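Pumilio homolog 23 (Arabidopsis thaliana, PDB 5WZJ) binds RNA in a sequence-specific manner, recognising an 18S rRNA sequence, and probably regulates translation and mRNA stability through the 3'-UTR of target mRNAs. Local coordinates at residues A127-C132 with P202-Y207. Residues are numbered along the deposited sequence; the frame is centred on the assembly and turned at random.
Sequences ALHSIC and PGMLTY
Met204 bridges to helix 121-137 with its side chain: SD and CE lie on His129, while CG meets Cys132 and Leu128. The sulfur SD lies 3.7 Å from His129 CA, close against the backbone of the facing helix, while the terminal CE turns to His129 CB at 3.8 Å. CE also sits at the edge of the imidazole, near the ring plane, and the two side chains cross at about a right angle. Nearer the root of the methionine, CG packs on Cys132 SG at 3.8 Å and on Leu128 CB. CG stands anti to the backbone N (chi1 -166°), and bends at chi2 and chi3 fold the rest of the chain. Farther along, Tyr207 brings its CE2 to within 3.8 Å of Cys132 CB, which meets the ring at its edge. The planes of the His129 and Tyr207 rings are inclined by 26°, but the rings are displaced from each other and share little face. No hydrogen bond joins the two segments.

The segments run almost parallel, their axes 10.7 Å apart, an example of side-by-side helix packing in the right-handed superhelix of a pumilio protein, here about 14 Å from the bound RNA at the nearest atoms. An alanine in place of Met204 would probably open a gap between the two helices, leaving Cys132 SG and the His129 backbone without the CG, SD and CE packed on them.

Behind this layer, helix 146-160 touches both segments: Leu155 and Leu158 meet Leu128, and Cys159 meets Met204. Lys133 and Val136 extend the surface met by Tyr207, whereas Ile84 of helix 77-87 packs on Ala127 and Ile131.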
loop_
_atom_site.group_PDB
_atom_site.type_symbol
_atom_site.label_atom_id
_atom_site.label_comp_id
_atom_site.label_asym_id
_atom_site.label_seq_id
_atom_site.Cartn_x
_atom_site.Cartn_y
_atom_site.Cartn_z
ATOM N N ALA A 127 19.807 0.797 25.071
ATOM C CA ALA A 127 20.427 1.317 23.851
ATOM C C ALA A 127 19.505 2.313 23.155
ATOM O O ALA A 127 19.947 3.381 22.717
ATOM C CB ALA A 127 20.789 0.169 22.905
ATOM N N LEU A 128 18.213 1.988 23.061
ATOM C CA LEU A 128 17.258 2.933 22.492
ATOM C C LEU A 128 17.201 4.222 23.306
ATOM O O LEU A 128 17.136 5.321 22.742
ATOM C CB LEU A 128 15.877 2.295 22.399
ATOM C CG LEU A 128 15.802 1.103 21.448
ATOM C CD1 LEU A 128 14.475 0.408 21.600
ATOM C CD2 LEU A 128 15.991 1.559 20.000
ATOM N N HIS A 129 17.246 4.120 24.637
ATOM C CA HIS A 129 17.180 5.333 25.445
ATOM C C HIS A 129 18.342 6.271 25.136
ATOM O O HIS A 129 18.148 7.483 24.971
ATOM C CB HIS A 129 17.152 5.000 26.936
ATOM C CG HIS A 129 17.054 6.215 27.808
ATOM N ND1 HIS A 129 15.891 6.946 27.937
ATOM C CD2 HIS A 129 17.985 6.854 28.557
ATOM C CE1 HIS A 129 16.100 7.963 28.754
ATOM N NE2 HIS A 129 17.364 7.934 29.139
ATOM N N SER A 130 19.564 5.735 25.043
ATOM C CA SER A 130 20.705 6.612 24.790
ATOM C C SER A 130 20.552 7.328 23.447
ATOM O O SER A 130 20.883 8.514 23.328
ATOM C CB SER A 130 22.014 5.815 24.855
ATOM O OG SER A 130 22.046 4.813 23.859
ATOM N N ILE A 131 19.988 6.642 22.451
ATOM C CA ILE A 131 19.791 7.238 21.130
ATOM C C ILE A 131 18.669 8.272 21.167
ATOM O O ILE A 131 18.807 9.381 20.639
ATOM C CB ILE A 131 19.499 6.136 20.091
ATOM C CG1 ILE A 131 20.710 5.245 19.876
ATOM C CG2 ILE A 131 19.106 6.730 18.742
ATOM C CD1 ILE A 131 20.408 4.113 18.901
ATOM N N CYS A 132 17.522 7.915 21.752
ATOM C CA CYS A 132 16.381 8.830 21.730
ATOM C C CYS A 132 16.676 10.102 22.509
ATOM O O CYS A 132 16.211 11.191 22.136
ATOM C CB CYS A 132 15.134 8.144 22.296
ATOM S SG CYS A 132 14.475 6.799 21.253
ATOM N N PRO A 202 6.818 0.670 24.448
ATOM C CA PRO A 202 5.781 1.712 24.326
ATOM C C PRO A 202 6.185 3.034 24.947
ATOM O O PRO A 202 5.952 4.091 24.348
ATOM C CB PRO A 202 4.570 1.090 25.048
ATOM C CG PRO A 202 4.780 -0.383 24.941
ATOM C CD PRO A 202 6.292 -0.564 25.059
ATOM N N GLY A 203 6.801 3.006 26.130
ATOM C CA GLY A 203 7.238 4.244 26.752
ATOM C C GLY A 203 8.320 4.957 25.956
ATOM O O GLY A 203 8.386 6.190 25.955
ATOM N N MET A 204 9.192 4.200 25.286
ATOM C CA MET A 204 10.241 4.827 24.488
ATOM C C MET A 204 9.664 5.459 23.224
ATOM O O MET A 204 10.061 6.565 22.842
ATOM C CB MET A 204 11.319 3.802 24.140
ATOM C CG MET A 204 12.610 4.421 23.608
ATOM S SD MET A 204 13.519 5.329 24.887
ATOM C CE MET A 204 13.590 4.083 26.180
ATOM N N LEU A 205 8.734 4.767 22.557
ATOM C CA LEU A 205 8.067 5.351 21.394
ATOM C C LEU A 205 7.384 6.664 21.766
ATOM O O LEU A 205 7.558 7.685 21.086
ATOM C CB LEU A 205 7.057 4.361 20.814
ATOM C CG LEU A 205 6.250 4.833 19.596
ATOM C CD1 LEU A 205 7.179 5.154 18.422
ATOM C CD2 LEU A 205 5.227 3.791 19.174
ATOM N N THR A 206 6.631 6.659 22.871
ATOM C CA THR A 206 5.939 7.870 23.321
ATOM C C THR A 206 6.930 8.984 23.620
ATOM O O THR A 206 6.743 10.131 23.196
ATOM C CB THR A 206 5.084 7.546 24.556
ATOM O OG1 THR A 206 4.081 6.585 24.190
ATOM C CG2 THR A 206 4.408 8.810 25.108
ATOM N N TYR A 207 8.011 8.652 24.331
ATOM C CA TYR A 207 9.019 9.642 24.690
ATOM C C TYR A 207 9.682 10.229 23.451
ATOM O O TYR A 207 9.846 11.450 23.344
ATOM C CB TYR A 207 10.059 8.990 25.606
ATOM C CG TYR A 207 11.363 9.746 25.771
ATOM C CD1 TYR A 207 11.419 10.915 26.523
ATOM C CD2 TYR A 207 12.554 9.261 25.216
ATOM C CE1 TYR A 207 12.623 11.607 26.693
ATOM C CE2 TYR A 207 13.768 9.947 25.373
ATOM C CZ TYR A 207 13.790 11.120 26.122
ATOM O OH TYR A 207 14.970 11.807 26.314
#